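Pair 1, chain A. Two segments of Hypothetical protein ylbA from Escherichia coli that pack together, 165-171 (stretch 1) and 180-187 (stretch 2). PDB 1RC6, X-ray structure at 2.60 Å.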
# COMPACT_ATOMS: atom_id res chain seq x y z
N VAL A 165 16.63 -3.19 -10.97
CA VAL A 165 16.21 -2.55 -9.73
C VAL A 165 15.87 -1.08 -9.95
O VAL A 165 16.55 -0.37 -10.69
CB VAL A 165 17.32 -2.64 -8.64
CG1 VAL A 165 16.82 -2.05 -7.34
CG2 VAL A 165 17.71 -4.08 -8.43
N ILE A 166 14.81 -0.63 -9.31
CA ILE A 166 14.37 0.75 -9.41
C ILE A 166 13.59 1.10 -8.15
O ILE A 166 12.60 0.44 -7.83
CB ILE A 166 13.42 0.95 -10.62
CG1 ILE A 166 14.14 0.69 -11.94
CG2 ILE A 166 12.86 2.37 -10.59
CD1 ILE A 166 13.23 0.85 -13.16
N LEU A 167 14.03 2.12 -7.43
CA LEU A 167 13.31 2.53 -6.24
C LEU A 167 12.51 3.78 -6.58
O LEU A 167 12.98 4.62 -7.34
CB LEU A 167 14.28 2.88 -5.11
CG LEU A 167 13.53 3.47 -3.91
CD1 LEU A 167 12.53 2.44 -3.39
CD2 LEU A 167 14.49 3.87 -2.81
N LEU A 168 11.30 3.87 -6.04
CA LEU A 168 10.49 5.06 -6.25
C LEU A 168 10.07 5.63 -4.90
O LEU A 168 9.71 4.88 -3.99
CB LEU A 168 9.24 4.74 -7.07
CG LEU A 168 9.44 4.06 -8.41
CD1 LEU A 168 8.16 4.20 -9.24
CD2 LEU A 168 10.62 4.69 -9.16
N ASP A 169 10.16 6.95 -4.77
CA ASP A 169 9.75 7.62 -3.55
C ASP A 169 8.52 8.45 -3.92
O ASP A 169 8.60 9.35 -4.75
CB ASP A 169 10.86 8.51 -3.01
CG ASP A 169 12.10 7.73 -2.63
OD1 ASP A 169 12.02 6.48 -2.62
OD2 ASP A 169 13.14 8.37 -2.35
N PHE A 170 7.40 8.13 -3.30
CA PHE A 170 6.14 8.80 -3.58
C PHE A 170 5.91 10.13 -2.91
O PHE A 170 5.21 10.97 -3.44
CB PHE A 170 4.99 7.88 -3.19
CG PHE A 170 4.62 6.90 -4.24
CD1 PHE A 170 3.65 7.20 -5.17
CD2 PHE A 170 5.25 5.67 -4.30
CE1 PHE A 170 3.30 6.28 -6.15
CE2 PHE A 170 4.91 4.74 -5.29
CZ PHE A 170 3.94 5.04 -6.22
N LEU A 171 6.51 10.32 -1.74
CA LEU A 171 6.29 11.54 -0.98
C LEU A 171 7.54 12.34 -0.69
O LEU A 171 8.65 11.85 -0.82
CB LEU A 171 5.60 11.18 0.35
CG LEU A 171 4.06 11.07 0.42
CD1 LEU A 171 3.47 10.62 -0.91
CD2 LEU A 171 3.68 10.13 1.55
N ASN A 180 6.16 7.54 4.18
CA ASN A 180 6.45 7.55 2.76
C ASN A 180 6.01 6.23 2.15
O ASN A 180 5.92 5.23 2.85
CB ASN A 180 7.94 7.78 2.52
CG ASN A 180 8.21 8.47 1.19
OD1 ASN A 180 9.26 9.10 1.01
ND2 ASN A 180 7.29 8.35 0.26
N MET A 181 5.70 6.25 0.87
CA MET A 181 5.28 5.05 0.15
C MET A 181 6.34 4.81 -0.92
O MET A 181 6.85 5.76 -1.52
CB MET A 181 3.91 5.25 -0.53
CG MET A 181 2.71 5.44 0.40
SD MET A 181 2.20 3.96 1.35
CE MET A 181 2.62 2.68 0.21
N HIS A 182 6.70 3.55 -1.14
CA HIS A 182 7.71 3.25 -2.14
C HIS A 182 7.28 2.10 -3.03
O HIS A 182 6.43 1.30 -2.64
CB HIS A 182 9.05 2.87 -1.49
CG HIS A 182 9.60 3.90 -0.56
ND1 HIS A 182 9.23 3.98 0.76
CD2 HIS A 182 10.51 4.88 -0.76
CE1 HIS A 182 9.88 4.98 1.34
NE2 HIS A 182 10.66 5.54 0.43
N ILE A 183 7.86 2.03 -4.21
CA ILE A 183 7.59 0.94 -5.14
C ILE A 183 8.95 0.41 -5.56
O ILE A 183 9.82 1.18 -5.95
CB ILE A 183 6.85 1.42 -6.41
CG1 ILE A 183 5.34 1.42 -6.18
CG2 ILE A 183 7.22 0.51 -7.58
CD1 ILE A 183 4.52 1.86 -7.40
N LEU A 184 9.15 -0.90 -5.44
CA LEU A 184 10.40 -1.54 -5.84
C LEU A 184 10.12 -2.41 -7.06
O LEU A 184 9.12 -3.14 -7.09
CB LEU A 184 10.97 -2.40 -4.71
CG LEU A 184 12.15 -1.79 -3.94
CD1 LEU A 184 12.51 -2.65 -2.75
CD2 LEU A 184 13.33 -1.66 -4.88
N SER A 185 10.98 -2.32 -8.08
CA SER A 185 10.78 -3.11 -9.29
C SER A 185 12.04 -3.91 -9.60
O SER A 185 13.15 -3.44 -9.35
CB SER A 185 10.45 -2.17 -10.46
OG SER A 185 9.78 -2.86 -11.51
N PHE A 186 11.86 -5.13 -10.12
CA PHE A 186 12.97 -6.01 -10.48
C PHE A 186 12.75 -6.60 -11.86
O PHE A 186 11.86 -7.44 -12.04
CB PHE A 186 13.12 -7.17 -9.49
CG PHE A 186 13.55 -6.75 -8.13
CD1 PHE A 186 12.66 -6.13 -7.26
CD2 PHE A 186 14.84 -7.02 -7.68
CE1 PHE A 186 13.05 -5.77 -5.96
CE2 PHE A 186 15.24 -6.67 -6.39
CZ PHE A 186 14.35 -6.04 -5.52
N ALA A 187 13.55 -6.17 -12.83
CA ALA A 187 13.44 -6.69 -14.19
C ALA A 187 13.79 -8.17 -14.14
O ALA A 187 14.53 -8.61 -13.26
CB ALA A 187 14.39 -5.94 -15.11

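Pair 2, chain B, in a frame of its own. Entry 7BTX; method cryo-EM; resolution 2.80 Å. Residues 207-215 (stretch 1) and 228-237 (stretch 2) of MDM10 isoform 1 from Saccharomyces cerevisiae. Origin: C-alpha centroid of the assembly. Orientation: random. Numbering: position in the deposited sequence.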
# COMPACT_ATOMS: atom_id res chain seq x y z
N GLY B 207 -12.78 -22.89 -32.13
CA GLY B 207 -14.08 -22.28 -32.30
C GLY B 207 -14.36 -21.95 -33.75
O GLY B 207 -13.54 -22.18 -34.63
N TYR B 208 -15.55 -21.40 -33.97
CA TYR B 208 -16.02 -21.10 -35.31
C TYR B 208 -17.13 -20.07 -35.20
O TYR B 208 -17.93 -20.13 -34.27
CB TYR B 208 -16.52 -22.36 -36.02
CG TYR B 208 -17.07 -22.12 -37.40
CD1 TYR B 208 -16.24 -21.74 -38.43
CD2 TYR B 208 -18.42 -22.29 -37.67
CE1 TYR B 208 -16.73 -21.52 -39.70
CE2 TYR B 208 -18.92 -22.07 -38.94
CZ TYR B 208 -18.07 -21.68 -39.94
OH TYR B 208 -18.55 -21.46 -41.21
N ARG B 209 -17.15 -19.12 -36.12
CA ARG B 209 -18.23 -18.14 -36.20
C ARG B 209 -18.65 -18.04 -37.65
O ARG B 209 -17.86 -18.33 -38.55
CB ARG B 209 -17.82 -16.75 -35.72
CG ARG B 209 -17.48 -16.61 -34.26
CD ARG B 209 -17.21 -15.15 -33.97
NE ARG B 209 -16.31 -14.95 -32.84
CZ ARG B 209 -15.39 -13.99 -32.78
NH1 ARG B 209 -14.62 -13.88 -31.72
NH2 ARG B 209 -15.25 -13.16 -33.80
N VAL B 210 -19.88 -17.61 -37.87
CA VAL B 210 -20.39 -17.36 -39.21
C VAL B 210 -21.52 -16.35 -39.08
O VAL B 210 -22.20 -16.31 -38.06
CB VAL B 210 -20.83 -18.67 -39.90
CG1 VAL B 210 -21.98 -19.35 -39.17
CG2 VAL B 210 -21.17 -18.45 -41.37
N LEU B 211 -21.66 -15.47 -40.06
CA LEU B 211 -22.74 -14.50 -40.08
C LEU B 211 -23.22 -14.37 -41.52
O LEU B 211 -22.62 -13.63 -42.30
CB LEU B 211 -22.28 -13.16 -39.51
CG LEU B 211 -23.31 -12.06 -39.24
CD1 LEU B 211 -22.94 -11.33 -37.98
CD2 LEU B 211 -23.37 -11.06 -40.37
N HIS B 212 -24.28 -15.09 -41.85
CA HIS B 212 -24.77 -15.15 -43.22
C HIS B 212 -25.77 -14.03 -43.43
O HIS B 212 -26.91 -14.10 -43.00
CB HIS B 212 -25.39 -16.51 -43.51
CG HIS B 212 -25.63 -16.76 -44.97
ND1 HIS B 212 -24.93 -17.70 -45.69
CD2 HIS B 212 -26.50 -16.19 -45.84
CE1 HIS B 212 -25.35 -17.70 -46.94
NE2 HIS B 212 -26.30 -16.79 -47.06
N ASN B 213 -25.33 -12.98 -44.11
CA ASN B 213 -26.21 -11.89 -44.46
C ASN B 213 -27.14 -12.30 -45.60
O ASN B 213 -26.73 -12.95 -46.56
CB ASN B 213 -25.39 -10.67 -44.87
CG ASN B 213 -26.22 -9.41 -44.94
OD1 ASN B 213 -27.36 -9.38 -44.51
ND2 ASN B 213 -25.63 -8.35 -45.48
N PHE B 214 -28.41 -11.93 -45.47
CA PHE B 214 -29.42 -12.11 -46.51
C PHE B 214 -29.81 -10.73 -47.05
O PHE B 214 -29.25 -9.71 -46.66
CB PHE B 214 -30.65 -12.84 -45.99
CG PHE B 214 -30.38 -14.22 -45.47
CD1 PHE B 214 -30.19 -15.28 -46.34
CD2 PHE B 214 -30.35 -14.47 -44.11
CE1 PHE B 214 -29.96 -16.56 -45.87
CE2 PHE B 214 -30.11 -15.75 -43.63
CZ PHE B 214 -29.92 -16.79 -44.51
N LEU B 215 -30.80 -10.74 -47.95
CA LEU B 215 -31.39 -9.53 -48.56
C LEU B 215 -30.39 -8.56 -49.19
O LEU B 215 -30.44 -7.36 -48.94
CB LEU B 215 -32.24 -8.78 -47.54
CG LEU B 215 -33.55 -9.46 -47.14
CD1 LEU B 215 -34.24 -8.68 -46.03
CD2 LEU B 215 -34.46 -9.58 -48.34
N ASN B 228 -33.52 0.35 -47.08
CA ASN B 228 -32.61 -0.72 -46.69
C ASN B 228 -33.32 -1.67 -45.74
O ASN B 228 -34.12 -1.25 -44.90
CB ASN B 228 -31.34 -0.14 -46.05
CG ASN B 228 -30.19 -1.15 -45.97
OD1 ASN B 228 -30.38 -2.33 -45.70
ND2 ASN B 228 -28.98 -0.66 -46.21
N SER B 229 -33.04 -2.96 -45.89
CA SER B 229 -33.50 -4.00 -44.98
C SER B 229 -32.54 -5.18 -45.12
O SER B 229 -32.34 -5.69 -46.22
CB SER B 229 -34.93 -4.46 -45.29
OG SER B 229 -35.84 -3.38 -45.40
N SER B 230 -31.97 -5.60 -44.00
CA SER B 230 -30.95 -6.64 -44.06
C SER B 230 -31.07 -7.64 -42.92
O SER B 230 -30.50 -7.43 -41.84
CB SER B 230 -29.55 -6.02 -44.06
OG SER B 230 -29.08 -5.85 -42.74
N LEU B 231 -31.79 -8.73 -43.14
CA LEU B 231 -31.90 -9.76 -42.12
C LEU B 231 -30.65 -10.63 -42.12
O LEU B 231 -30.49 -11.48 -42.99
CB LEU B 231 -33.16 -10.61 -42.36
CG LEU B 231 -33.63 -11.61 -41.29
CD1 LEU B 231 -35.14 -11.67 -41.32
CD2 LEU B 231 -33.08 -13.01 -41.48
N SER B 232 -29.76 -10.41 -41.16
CA SER B 232 -28.62 -11.29 -41.00
C SER B 232 -28.99 -12.51 -40.17
O SER B 232 -30.11 -12.63 -39.67
CB SER B 232 -27.46 -10.55 -40.36
OG SER B 232 -26.56 -11.47 -39.79
N LEU B 233 -28.03 -13.42 -40.02
CA LEU B 233 -28.22 -14.63 -39.23
C LEU B 233 -26.86 -15.19 -38.87
O LEU B 233 -26.04 -15.46 -39.75
CB LEU B 233 -29.04 -15.67 -40.00
CG LEU B 233 -29.73 -16.82 -39.26
CD1 LEU B 233 -30.94 -17.26 -40.06
CD2 LEU B 233 -28.84 -18.03 -38.97
N GLY B 234 -26.60 -15.39 -37.58
CA GLY B 234 -25.29 -15.83 -37.17
C GLY B 234 -25.28 -17.03 -36.25
O GLY B 234 -26.32 -17.40 -35.71
N ALA B 235 -24.12 -17.64 -36.08
CA ALA B 235 -23.96 -18.74 -35.15
C ALA B 235 -22.52 -18.77 -34.64
O ALA B 235 -21.63 -18.14 -35.20
CB ALA B 235 -24.35 -20.06 -35.82
N GLU B 236 -22.28 -19.50 -33.55
CA GLU B 236 -20.92 -19.70 -33.07
C GLU B 236 -20.85 -21.05 -32.38
O GLU B 236 -21.87 -21.55 -31.91
CB GLU B 236 -20.48 -18.58 -32.13
CG GLU B 236 -20.98 -18.68 -30.72
CD GLU B 236 -20.71 -17.43 -29.91
OE1 GLU B 236 -20.19 -16.45 -30.48
OE2 GLU B 236 -21.02 -17.43 -28.70
N PHE B 237 -19.68 -21.67 -32.40
CA PHE B 237 -19.52 -23.06 -31.94
C PHE B 237 -18.16 -23.20 -31.27
O PHE B 237 -17.15 -23.40 -31.95
CB PHE B 237 -19.65 -24.04 -33.10
CG PHE B 237 -20.95 -23.95 -33.84
CD1 PHE B 237 -22.09 -24.56 -33.35
CD2 PHE B 237 -21.03 -23.24 -35.03
CE1 PHE B 237 -23.29 -24.46 -34.03
CE2 PHE B 237 -22.22 -23.14 -35.71
CZ PHE B 237 -23.35 -23.75 -35.22

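The sharpest difference between the two pairs lies where L184(A) of pair 1 superposes on G234(B) of pair 2. In pair 1 this position carries a leucine whose CG lies 4.3 Å from CD1 of L167(A), so the face bearing L167(A) and L184(A) is filled from both strands. In pair 2 the glycine contributes nothing beyond its backbone. The CA atoms are also nearer here: CA of L211(B) lies 4.1 Å from CA of G234(B), against 5.0 Å between CA of L167(A) and CA of L184(A). In both pairs the leucine of stretch 1 also touches the residue two before this position on the other stretch: CD1 of L167(A) lies 4.0 Å from CB of H182(A), and CD2 of L211(B) lies 3.3 Å from OG of S232(B).

Around this point the backbones are much alike. Both pairs are antiparallel, with strand directions 162° apart in pair 1 and 176° in pair 2, and 14 central residues superpose with an RMSD of 0.6 Å. I166(A) matches V210(B) and S185(A) matches A235(B), and each pairing is joined by two backbone hydrogen bonds. In pair 2 both are well formed, V210(B) N to A235(B) O at 3.2 Å and A235(B) N to V210(B) O at 3.1 Å. In pair 1 the bond from S185(A) N to I166(A) O measures 3.2 Å, but its return, from I166(A) N to S185(A) O at 3.3 Å, is weak. The small residue opposite the branched one leaves a modest side-chain contact in both, CB to CB at 4.3 Å between I166(A) and S185(A), and CG1 of V210(B) to CB of A235(B) at 4.2 Å.

The matched phenylalanines, F170(A) and F214(B), pack in a similar way. Each donates its backbone N across the pair, F170(A) N to M181(A) O at 3.0 Å and F214(B) N to L231(B) O at 3.3 Å, and each presents its ring edge to an aliphatic residue at one shared position. CZ of F170(A) reaches CD1 of I183(A) at 3.4 Å, whereas CE2 of F214(B) approaches CB of L233(B) at 3.8 Å.

At the other end, V165(A) coincides with R209(B) and F186(A) with E236(B). Pair 1 packs CG2 of V165(A) 4.1 Å from CE2 of F186(A), an apolar contact. Pair 2 has charged residues here, yet their closest approach is through aliphatic carbons, CG of R209(B) to CB of E236(B) at 4.2 Å.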